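Local coordinates for protein Cbs-cp12 (Microcystis aeruginosa PCC 7806, PDB 5NVD) that probably senses adenine nucleotides through its paired CBS domains and carries a CP12 domain, of the kind that regulates Calvin cycle enzymes, at residues A[83-88]-A[106-111]. Residues are numbered along the deposited sequence; the frame is centred on the assembly and turned at random.
Sequences VVVNPE and APVIQG
V85 joins its backbone to strand 105-110 through two hydrogen bonds. V85 N gives one to P107 O, 3.0 Å away and almost straight at 170°. V85 O takes the other from I109 N at 3.1 Å, with the donor tilted 20° from the carbonyl plane. V108 CA also turns its hydrogen to V85 O. This is a single parallel bridge, V85 with V108. Further on, N86 OD1 accepts from E88 N and closes an Asx turn. A water donates to N86 OD1 and reaches E88 OE2 and Q110 NE2 weakly.

V85 CG2 packs on A106 CB at 3.6 Å. With CG1 anti to the backbone N (chi1 171°), V85 keeps CG2 beside that N, near A106. V94 and L97 of helix 91-101 also touch V85. V84 CG1 meets I109 CD1 at 3.9 Å, the two side chains crossing at about a right angle. The ring of P87 sits between V108 and Q110. P87 CB lies 4.0 Å from V108 CG1, and P87 CG 3.8 Å from Q110 NE2. Replacing P87 by alanine removes CG and CD, which is likely to open a gap beside the Q110 amide and I109 O.

G111 of the second subunit packs on N86 and Q110. Through its bridge 83-88 acts as a short first strand, joined by helix 91-101 to strand 105-110. With strand 113-119 following, this is consistent with the beta-alpha-beta-beta-alpha order of a CBS domain.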
ATOM      1  N   VAL A  83      -5.835  -7.147  15.591  1.00 59.71           N
ATOM      2  CA  VAL A  83      -6.587  -5.972  15.946  1.00 60.18           C
ATOM      3  C   VAL A  83      -7.828  -6.480  16.688  1.00 59.96           C
ATOM      4  O   VAL A  83      -8.549  -7.295  16.173  1.00 61.77           O
ATOM      5  CB  VAL A  83      -6.948  -5.169  14.671  1.00 59.62           C
ATOM      6  CG1 VAL A  83      -7.883  -4.009  14.941  1.00 57.93           C
ATOM      7  CG2 VAL A  83      -5.680  -4.644  14.022  1.00 59.63           C
ATOM      8  N   VAL A  84      -8.033  -6.009  17.918  1.00 62.56           N
ATOM      9  CA  VAL A  84      -9.115  -6.452  18.768  1.00 61.08           C
ATOM     10  C   VAL A  84     -10.065  -5.291  18.963  1.00 59.31           C
ATOM     11  O   VAL A  84      -9.662  -4.137  18.967  1.00 59.56           O
ATOM     12  CB  VAL A  84      -8.621  -6.934  20.159  1.00 64.16           C
ATOM     13  CG1 VAL A  84      -7.353  -7.758  20.032  1.00 65.00           C
ATOM     14  CG2 VAL A  84      -8.340  -5.770  21.083  1.00 67.80           C
ATOM     15  N   VAL A  85     -11.320  -5.628  19.169  1.00 57.98           N
ATOM     16  CA  VAL A  85     -12.377  -4.672  19.372  1.00 57.51           C
ATOM     17  C   VAL A  85     -12.848  -4.828  20.813  1.00 58.51           C
ATOM     18  O   VAL A  85     -13.150  -5.958  21.264  1.00 58.02           O
ATOM     19  CB  VAL A  85     -13.529  -4.984  18.410  1.00 57.65           C
ATOM     20  CG1 VAL A  85     -14.752  -4.158  18.724  1.00 58.87           C
ATOM     21  CG2 VAL A  85     -13.097  -4.758  16.975  1.00 60.05           C
ATOM     22  N   ASN A  86     -12.971  -3.707  21.522  1.00 58.77           N
ATOM     23  CA  ASN A  86     -13.482  -3.767  22.849  1.00 62.93           C
ATOM     24  C   ASN A  86     -15.043  -3.916  22.786  1.00 61.99           C
ATOM     25  O   ASN A  86     -15.695  -3.451  21.858  1.00 57.66           O
ATOM     26  CB  ASN A  86     -12.927  -2.622  23.699  1.00 68.68           C
ATOM     27  CG  ASN A  86     -13.937  -1.566  23.999  1.00 75.82           C
ATOM     28  OD1 ASN A  86     -14.802  -1.736  24.890  1.00 83.42           O
ATOM     29  ND2 ASN A  86     -13.836  -0.443  23.295  1.00 79.08           N
ATOM     30  N   PRO A  87     -15.639  -4.614  23.763  1.00 61.30           N
ATOM     31  CA  PRO A  87     -17.054  -4.926  23.629  1.00 62.93           C
ATOM     32  C   PRO A  87     -18.022  -3.732  23.562  1.00 62.90           C
ATOM     33  O   PRO A  87     -19.124  -3.914  23.044  1.00 62.09           O
ATOM     34  CB  PRO A  87     -17.342  -5.803  24.857  1.00 63.96           C
ATOM     35  CG  PRO A  87     -16.182  -5.675  25.739  1.00 63.16           C
ATOM     36  CD  PRO A  87     -15.020  -5.325  24.883  1.00 61.92           C
ATOM     37  N   GLU A  88     -17.609  -2.562  24.076  1.00 63.97           N
ATOM     38  CA  GLU A  88     -18.434  -1.343  24.128  1.00 65.74           C
ATOM     39  C   GLU A  88     -18.205  -0.354  23.005  1.00 62.39           C
ATOM     40  O   GLU A  88     -18.881   0.677  22.944  1.00 61.38           O
ATOM     41  CB  GLU A  88     -18.253  -0.623  25.463  1.00 68.99           C
ATOM     42  CG  GLU A  88     -18.844  -1.432  26.612  1.00 77.63           C
ATOM     43  CD  GLU A  88     -19.002  -0.654  27.923  1.00 81.27           C
ATOM     44  OE1 GLU A  88     -20.146  -0.231  28.267  1.00 84.00           O
ATOM     45  OE2 GLU A  88     -17.978  -0.491  28.607  1.00 82.59           O
ATOM     46  N   ALA A 106     -12.666  -9.176  13.491  1.00 58.50           N
ATOM     47  CA  ALA A 106     -11.821  -8.934  14.639  1.00 56.65           C
ATOM     48  C   ALA A 106     -12.415  -9.675  15.798  1.00 58.11           C
ATOM     49  O   ALA A 106     -13.648  -9.832  15.860  1.00 59.77           O
ATOM     50  CB  ALA A 106     -11.752  -7.443  14.941  1.00 54.81           C
ATOM     51  N   PRO A 107     -11.568 -10.153  16.715  1.00 57.98           N
ATOM     52  CA  PRO A 107     -12.163 -10.720  17.919  1.00 59.75           C
ATOM     53  C   PRO A 107     -12.626  -9.601  18.854  1.00 59.36           C
ATOM     54  O   PRO A 107     -12.028  -8.518  18.885  1.00 54.80           O
ATOM     55  CB  PRO A 107     -11.001 -11.493  18.546  1.00 62.15           C
ATOM     56  CG  PRO A 107      -9.784 -10.784  18.036  1.00 60.94           C
ATOM     57  CD  PRO A 107     -10.131 -10.435  16.627  1.00 56.22           C
ATOM     58  N   VAL A 108     -13.714  -9.854  19.567  1.00 59.84           N
ATOM     59  CA  VAL A 108     -14.179  -8.944  20.593  1.00 60.84           C
ATOM     60  C   VAL A 108     -13.661  -9.485  21.937  1.00 61.64           C
ATOM     61  O   VAL A 108     -13.990 -10.611  22.328  1.00 58.99           O
ATOM     62  CB  VAL A 108     -15.712  -8.824  20.567  1.00 61.49           C
ATOM     63  CG1 VAL A 108     -16.202  -7.927  21.704  1.00 61.08           C
ATOM     64  CG2 VAL A 108     -16.163  -8.287  19.205  1.00 58.03           C
ATOM     65  N   ILE A 109     -12.849  -8.680  22.627  1.00 62.17           N
ATOM     66  CA  ILE A 109     -12.083  -9.146  23.766  1.00 64.79           C
ATOM     67  C   ILE A 109     -12.245  -8.278  24.974  1.00 64.61           C
ATOM     68  O   ILE A 109     -12.226  -7.085  24.880  1.00 64.21           O
ATOM     69  CB  ILE A 109     -10.609  -9.238  23.381  1.00 67.05           C
ATOM     70  CG1 ILE A 109     -10.439 -10.444  22.458  1.00 66.26           C
ATOM     71  CG2 ILE A 109      -9.734  -9.393  24.617  1.00 68.86           C
ATOM     72  CD1 ILE A 109      -9.016 -10.692  22.060  1.00 67.10           C
ATOM     73  N   GLN A 110     -12.411  -8.892  26.120  1.00 71.62           N
ATOM     74  CA  GLN A 110     -12.589  -8.149  27.373  1.00 77.95           C
ATOM     75  C   GLN A 110     -11.426  -8.554  28.250  1.00 76.50           C
ATOM     76  O   GLN A 110     -11.362  -9.684  28.732  1.00 74.94           O
ATOM     77  CB  GLN A 110     -13.928  -8.507  28.013  1.00 84.04           C
ATOM     78  CG  GLN A 110     -14.181  -7.922  29.406  1.00 92.23           C
ATOM     79  CD  GLN A 110     -15.052  -6.668  29.395  1.00 96.03           C
ATOM     80  OE1 GLN A 110     -16.272  -6.758  29.676  1.00 93.91           O
ATOM     81  NE2 GLN A 110     -14.441  -5.487  29.057  1.00 90.63           N
ATOM     82  N   GLY A 111     -10.487  -7.636  28.408  1.00 78.76           N
ATOM     83  CA  GLY A 111      -9.222  -7.908  29.076  1.00 80.87           C
ATOM     84  C   GLY A 111      -8.388  -8.745  28.141  1.00 81.81           C
ATOM     85  O   GLY A 111      -7.654  -8.204  27.274  1.00 80.31           O
TER
HETATM   86  O   HOH W   1     -15.495  -2.494  27.626  1.00 63.98           O